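PDB 1T6S: segregation and condensation protein B from Chlorobium tepidum TLS, which probably takes part in chromosome partitioning during cell division, as a winged-helix subunit of the segregation and condensation complex. Local coordinates for residues D127-A131 against R132-E136; L97-L100 against A101-W105. All coordinates share one frame; numbering follows the deposited sequence.

Interaction 1: D127-A131 against R132-E136; sequences DRLLA and RGLIE. With NO3 (nitrate ion), chain C.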
ATOM      1  N   ASP A 127       1.416 -11.210 -10.115  1.00 27.66           N
ATOM      2  CA  ASP A 127       1.952 -10.391 -11.193  1.00 30.47           C
ATOM      3  C   ASP A 127       1.700  -8.910 -10.907  1.00 30.48           C
ATOM      4  O   ASP A 127       2.576  -8.071 -11.131  1.00 29.51           O
ATOM      5  CB  ASP A 127       1.320 -10.744 -12.550  1.00 43.14           C
ATOM      6  CG  ASP A 127       1.881 -12.024 -13.153  1.00 46.76           C
ATOM      7  OD1 ASP A 127       3.040 -12.380 -12.854  1.00 49.10           O
ATOM      8  OD2 ASP A 127       1.162 -12.665 -13.943  1.00 49.35           O
ATOM      9  N   ARG A 128       0.510  -8.592 -10.405  1.00 35.07           N
ATOM     10  CA  ARG A 128       0.178  -7.200 -10.109  1.00 37.51           C
ATOM     11  C   ARG A 128       1.082  -6.637  -9.019  1.00 34.13           C
ATOM     12  O   ARG A 128       1.588  -5.522  -9.137  1.00 35.20           O
ATOM     13  CB  ARG A 128      -1.302  -7.072  -9.713  1.00 40.26           C
ATOM     14  CG  ARG A 128      -2.259  -7.480 -10.820  1.00 43.90           C
ATOM     15  CD  ARG A 128      -3.661  -6.899 -10.611  1.00 49.81           C
ATOM     16  NE  ARG A 128      -4.272  -7.344  -9.357  1.00 54.46           N
ATOM     17  CZ  ARG A 128      -4.931  -8.485  -9.187  1.00 56.76           C
ATOM     18  NH1 ARG A 128      -5.083  -9.321 -10.204  1.00 59.01           N
ATOM     19  NH2 ARG A 128      -5.425  -8.784  -7.991  1.00 55.38           N
ATOM     20  N   LEU A 129       1.331  -7.435  -7.987  1.00 32.69           N
ATOM     21  CA  LEU A 129       2.169  -6.991  -6.879  1.00 30.26           C
ATOM     22  C   LEU A 129       3.631  -6.855  -7.311  1.00 32.21           C
ATOM     23  O   LEU A 129       4.343  -5.964  -6.839  1.00 30.13           O
ATOM     24  CB  LEU A 129       2.016  -7.954  -5.689  1.00 29.04           C
ATOM     25  CG  LEU A 129       0.619  -7.934  -5.017  1.00 29.50           C
ATOM     26  CD1 LEU A 129       0.519  -9.010  -3.957  1.00 25.01           C
ATOM     27  CD2 LEU A 129       0.390  -6.551  -4.390  1.00 27.83           C
ATOM     28  N   LEU A 130       4.074  -7.713  -8.225  1.00 32.60           N
ATOM     29  CA  LEU A 130       5.450  -7.631  -8.723  1.00 34.56           C
ATOM     30  C   LEU A 130       5.608  -6.374  -9.582  1.00 34.45           C
ATOM     31  O   LEU A 130       6.610  -5.671  -9.475  1.00 35.11           O
ATOM     32  CB  LEU A 130       5.806  -8.867  -9.556  1.00 36.32           C
ATOM     33  CG  LEU A 130       6.119 -10.168  -8.803  1.00 35.22           C
ATOM     34  CD1 LEU A 130       5.975 -11.348  -9.752  1.00 37.36           C
ATOM     35  CD2 LEU A 130       7.533 -10.119  -8.212  1.00 35.57           C
ATOM     36  N   ALA A 131       4.621  -6.100 -10.429  1.00 39.29           N
ATOM     37  CA  ALA A 131       4.649  -4.928 -11.300  1.00 41.19           C
ATOM     38  C   ALA A 131       4.645  -3.617 -10.499  1.00 42.81           C
ATOM     39  O   ALA A 131       5.081  -2.577 -10.997  1.00 43.81           O
ATOM     40  CB  ALA A 131       3.462  -4.966 -12.274  1.00 42.13           C
ATOM     41  N   ARG A 132       4.176  -3.678  -9.252  1.00 40.39           N
ATOM     42  CA  ARG A 132       4.126  -2.505  -8.373  1.00 38.67           C
ATOM     43  C   ARG A 132       5.315  -2.460  -7.419  1.00 38.87           C
ATOM     44  O   ARG A 132       5.423  -1.558  -6.593  1.00 38.67           O
ATOM     45  CB  ARG A 132       2.820  -2.508  -7.568  1.00 36.32           C
ATOM     46  CG  ARG A 132       1.604  -2.259  -8.427  1.00 37.86           C
ATOM     47  CD  ARG A 132       0.313  -2.727  -7.774  1.00 39.74           C
ATOM     48  NE  ARG A 132      -0.855  -2.334  -8.557  1.00 37.74           N
ATOM     49  CZ  ARG A 132      -1.109  -2.742  -9.794  1.00 40.98           C
ATOM     50  NH1 ARG A 132      -0.273  -3.574 -10.412  1.00 39.81           N
ATOM     51  NH2 ARG A 132      -2.193  -2.295 -10.424  1.00 40.56           N
ATOM     52  N   GLY A 133       6.211  -3.437  -7.534  1.00 35.96           N
ATOM     53  CA  GLY A 133       7.376  -3.468  -6.669  1.00 36.42           C
ATOM     54  C   GLY A 133       7.113  -3.749  -5.196  1.00 34.76           C
ATOM     55  O   GLY A 133       7.991  -3.536  -4.360  1.00 34.11           O
ATOM     56  N   LEU A 134       5.921  -4.245  -4.869  1.00 33.37           N
ATOM     57  CA  LEU A 134       5.575  -4.545  -3.470  1.00 31.84           C
ATOM     58  C   LEU A 134       6.096  -5.897  -2.979  1.00 31.13           C
ATOM     59  O   LEU A 134       6.229  -6.116  -1.778  1.00 30.30           O
ATOM     60  CB  LEU A 134       4.058  -4.485  -3.288  1.00 36.54           C
ATOM     61  CG  LEU A 134       3.500  -3.107  -3.651  1.00 36.69           C
ATOM     62  CD1 LEU A 134       1.991  -3.115  -3.598  1.00 38.07           C
ATOM     63  CD2 LEU A 134       4.085  -2.070  -2.673  1.00 36.95           C
ATOM     64  N   ILE A 135       6.336  -6.818  -3.902  1.00 28.39           N
ATOM     65  CA  ILE A 135       6.888  -8.120  -3.540  1.00 30.18           C
ATOM     66  C   ILE A 135       8.023  -8.397  -4.524  1.00 29.25           C
ATOM     67  O   ILE A 135       8.152  -7.714  -5.541  1.00 30.63           O
ATOM     68  CB  ILE A 135       5.834  -9.277  -3.644  1.00 29.31           C
ATOM     69  CG1 ILE A 135       5.277  -9.359  -5.076  1.00 31.45           C
ATOM     70  CG2 ILE A 135       4.705  -9.054  -2.610  1.00 29.58           C
ATOM     71  CD1 ILE A 135       4.324 -10.553  -5.314  1.00 31.67           C
ATOM     72  N   GLU A 136       8.815  -9.414  -4.223  1.00 30.25           N
ATOM     73  CA  GLU A 136       9.935  -9.796  -5.053  1.00 32.01           C
ATOM     74  C   GLU A 136      10.241 -11.269  -4.798  1.00 31.33           C
ATOM     75  O   GLU A 136       9.744 -11.871  -3.840  1.00 28.03           O
ATOM     76  CB  GLU A 136      11.160  -8.965  -4.670  1.00 37.22           C
ATOM     77  CG  GLU A 136      11.575  -9.182  -3.215  1.00 40.40           C
ATOM     78  CD  GLU A 136      12.754  -8.333  -2.812  1.00 44.47           C
ATOM     79  OE1 GLU A 136      13.110  -8.354  -1.609  1.00 47.42           O
ATOM     80  OE2 GLU A 136      13.319  -7.652  -3.697  1.00 48.33           O
TER
HETATM   81  N   NO3 C 402      -0.364 -14.561 -10.168  1.00 38.95           N
HETATM   82  O1  NO3 C 402      -0.164 -15.746 -10.523  1.00 39.41           O
HETATM   83  O2  NO3 C 402      -0.928 -14.396  -9.127  1.00 40.77           O
HETATM   84  O3  NO3 C 402       0.026 -13.688 -10.896  1.00 37.70           O
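Arg132 curls back alongside the carbonyl oxygen of Arg128, which meets the guanidinium at its edge, where helix 125-131 ends in a Schellman motif, the turn leading into strand 135-140 of a winged helix-turn-helix domain. From CB outward its side chain wraps that one oxygen: CB, CG and CD all pass Arg128 O, CG at 3.3 Å. The chain is extended from CG to NE, and the turn at the last torsion (chi4 63°) swings NH1 back to donate to Arg128 O at 3.0 Å, with the acceptor 20° out of the guanidinium plane. NE and NH2 turn elsewhere, to the carbonyl oxygens of Phe160 and, weakly, His161 of the second subunit, so the guanidinium ties the helix end to the dimer partner. Gly133, at positive phi, closes the turn. Its N reaches Leu130 O at 3.0 Å, while Leu134 N meets Leu129 O at 3.1 Å. Beside the turn, Leu129 CD2 touches Leu134 CD1, the two side chains crossing at about a right angle. Ile135 holds CG1 between its backbone N and carbonyl carbon (chi1 58°), which brings that branch back against the helix: its CD1 presses on Leu129 CB at 3.5 Å, tighter than usual carbon contact.

Interaction 2: L97-L100 against A101-W105; sequences LEVL and AVVAW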
ATOM      1  N   LEU A  97      -4.722  -6.898  -1.791  1.00 25.78           N
ATOM      2  CA  LEU A  97      -4.428  -6.756  -0.371  1.00 26.61           C
ATOM      3  C   LEU A  97      -4.316  -8.091   0.371  1.00 25.73           C
ATOM      4  O   LEU A  97      -3.404  -8.277   1.185  1.00 24.25           O
ATOM      5  CB  LEU A  97      -5.490  -5.871   0.303  1.00 28.50           C
ATOM      6  CG  LEU A  97      -5.378  -4.387  -0.086  1.00 31.42           C
ATOM      7  CD1 LEU A  97      -6.435  -3.596   0.666  1.00 30.40           C
ATOM      8  CD2 LEU A  97      -3.995  -3.853   0.262  1.00 29.72           C
ATOM      9  N   GLU A  98      -5.243  -9.010   0.098  1.00 28.28           N
ATOM     10  CA  GLU A  98      -5.227 -10.338   0.739  1.00 30.74           C
ATOM     11  C   GLU A  98      -3.965 -11.136   0.369  1.00 28.40           C
ATOM     12  O   GLU A  98      -3.332 -11.734   1.234  1.00 29.79           O
ATOM     13  CB  GLU A  98      -6.470 -11.162   0.346  1.00 36.96           C
ATOM     14  CG  GLU A  98      -7.770 -10.721   1.014  1.00 44.75           C
ATOM     15  CD  GLU A  98      -8.983 -11.603   0.657  1.00 48.72           C
ATOM     16  OE1 GLU A  98     -10.075 -11.377   1.230  1.00 49.80           O
ATOM     17  OE2 GLU A  98      -8.850 -12.516  -0.194  1.00 52.17           O
ATOM     18  N   VAL A  99      -3.616 -11.145  -0.913  1.00 24.77           N
ATOM     19  CA  VAL A  99      -2.429 -11.868  -1.332  1.00 25.91           C
ATOM     20  C   VAL A  99      -1.197 -11.199  -0.673  1.00 24.96           C
ATOM     21  O   VAL A  99      -0.325 -11.879  -0.124  1.00 23.89           O
ATOM     22  CB  VAL A  99      -2.294 -11.900  -2.890  1.00 29.76           C
ATOM     23  CG1 VAL A  99      -0.931 -12.475  -3.300  1.00 29.83           C
ATOM     24  CG2 VAL A  99      -3.413 -12.750  -3.489  1.00 30.74           C
ATOM     25  N   LEU A 100      -1.147  -9.868  -0.697  1.00 25.11           N
ATOM     26  CA  LEU A 100      -0.052  -9.129  -0.073  1.00 25.53           C
ATOM     27  C   LEU A 100       0.075  -9.506   1.398  1.00 25.86           C
ATOM     28  O   LEU A 100       1.177  -9.654   1.930  1.00 25.70           O
ATOM     29  CB  LEU A 100      -0.297  -7.620  -0.131  1.00 29.87           C
ATOM     30  CG  LEU A 100       0.892  -6.782  -0.593  1.00 34.89           C
ATOM     31  CD1 LEU A 100       0.603  -5.301  -0.347  1.00 34.34           C
ATOM     32  CD2 LEU A 100       2.154  -7.218   0.096  1.00 34.68           C
ATOM     33  N   ALA A 101      -1.072  -9.627   2.059  1.00 24.26           N
ATOM     34  CA  ALA A 101      -1.141  -9.985   3.466  1.00 23.22           C
ATOM     35  C   ALA A 101      -0.586 -11.389   3.694  1.00 24.64           C
ATOM     36  O   ALA A 101       0.142 -11.617   4.656  1.00 26.58           O
ATOM     37  CB  ALA A 101      -2.607  -9.918   3.948  1.00 31.00           C
ATOM     38  N   VAL A 102      -0.944 -12.325   2.813  1.00 26.11           N
ATOM     39  CA  VAL A 102      -0.470 -13.705   2.911  1.00 26.92           C
ATOM     40  C   VAL A 102       1.053 -13.758   2.740  1.00 27.55           C
ATOM     41  O   VAL A 102       1.749 -14.480   3.459  1.00 25.52           O
ATOM     42  CB  VAL A 102      -1.155 -14.618   1.854  1.00 31.88           C
ATOM     43  CG1 VAL A 102      -0.575 -16.042   1.928  1.00 34.86           C
ATOM     44  CG2 VAL A 102      -2.672 -14.673   2.111  1.00 33.59           C
ATOM     45  N   VAL A 103       1.568 -12.982   1.792  1.00 27.22           N
ATOM     46  CA  VAL A 103       3.018 -12.926   1.575  1.00 26.46           C
ATOM     47  C   VAL A 103       3.723 -12.325   2.800  1.00 27.02           C
ATOM     48  O   VAL A 103       4.729 -12.862   3.296  1.00 25.93           O
ATOM     49  CB  VAL A 103       3.363 -12.125   0.315  1.00 24.70           C
ATOM     50  CG1 VAL A 103       4.911 -12.073   0.121  1.00 25.92           C
ATOM     51  CG2 VAL A 103       2.706 -12.792  -0.884  1.00 25.12           C
ATOM     52  N   ALA A 104       3.175 -11.225   3.301  1.00 29.96           N
ATOM     53  CA  ALA A 104       3.750 -10.569   4.466  1.00 31.19           C
ATOM     54  C   ALA A 104       3.864 -11.538   5.617  1.00 32.40           C
ATOM     55  O   ALA A 104       4.871 -11.548   6.331  1.00 31.47           O
ATOM     56  CB  ALA A 104       2.892  -9.348   4.899  1.00 27.28           C
ATOM     57  N   TRP A 105       2.845 -12.371   5.803  1.00 26.67           N
ATOM     58  CA  TRP A 105       2.875 -13.303   6.921  1.00 28.81           C
ATOM     59  C   TRP A 105       3.601 -14.631   6.699  1.00 29.24           C
ATOM     60  O   TRP A 105       4.341 -15.073   7.568  1.00 28.24           O
ATOM     61  CB  TRP A 105       1.444 -13.575   7.404  1.00 34.79           C
ATOM     62  CG  TRP A 105       1.419 -14.446   8.624  1.00 35.53           C
ATOM     63  CD1 TRP A 105       1.007 -15.749   8.698  1.00 35.66           C
ATOM     64  CD2 TRP A 105       1.861 -14.087   9.942  1.00 37.10           C
ATOM     65  NE1 TRP A 105       1.163 -16.221   9.976  1.00 37.27           N
ATOM     66  CE2 TRP A 105       1.686 -15.225  10.762  1.00 37.63           C
ATOM     67  CE3 TRP A 105       2.387 -12.915  10.511  1.00 36.77           C
ATOM     68  CZ2 TRP A 105       2.017 -15.226  12.117  1.00 36.68           C
ATOM     69  CZ3 TRP A 105       2.717 -12.922  11.871  1.00 37.27           C
ATOM     70  CH2 TRP A 105       2.529 -14.071  12.651  1.00 35.77           C
TER
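Leu97 O accepts from Ala101 N at 2.8 Å, the first of four successive i to i+4 bonds that join residues 97-100 to 101-104 along helix 87-106. Next come Val102 N to Glu98 O and Val103 N to Val99 O, each 2.9 Å. The bond to Val99 O has an angle of 163° at the hydrogen. Ala104 N to Leu100 O is the fourth, and the ladder goes on with Trp105 N to Ala101 O.

Side chains of residues 101-104 lean against these same oxygens. Ala101 CB sits 3.3 Å from both Leu97 O and Glu98 O. Val102 has CG1 anti to its backbone N (chi1 177°), which places CG2 beside that N and brings it to 3.1 Å from Glu98 O. Val103 repeats the pose, its CG2 passing Val99 O at 3.3 Å. Val99 and Val103, one turn apart, touch only lightly, CG1 to CG2 at 4.4 Å.

Farther out, Val102 and Val103 pack on Ile117 and Ile114 of helix 111-118, Val99 on Ile126 of helix 125-131, and Leu100 and Ala104 on Thr152 of strand 148-152. Toward the dimer, Leu97 and Leu100 meet Leu100 and Leu97 of the second subunit, and the indole of Trp105 forms cation-pi contacts with Arg90 and Arg94 of that subunit. The whole is a regular alpha-helical segment of a winged helix-turn-helix domain, packed against the domain's other helices and sheet and also built into the dimer interface.

How the interactions relate
Both interactions belong to the same winged-helix domain and meet in its core: Leu129 CD1 of interaction 1 packs on Val99 CG1 of interaction 2 at 3.8 Å, and Ile135 CG2 touches Val103 CG1 and Leu100 CD2. Residues 97-105 form a largely buried, uninterrupted helix, whereas 127-136 are only partly buried and take the chain from helix to strand. The chemistry follows: regular backbone bonds and aliphatic side chains in interaction 2, a helix-ending turn with a guanidinium N-H given to a main-chain carbonyl oxygen in interaction 1. Each also reaches the second subunit, interaction 1 through Arg132 and Leu134, interaction 2 through leucine packing and Trp105.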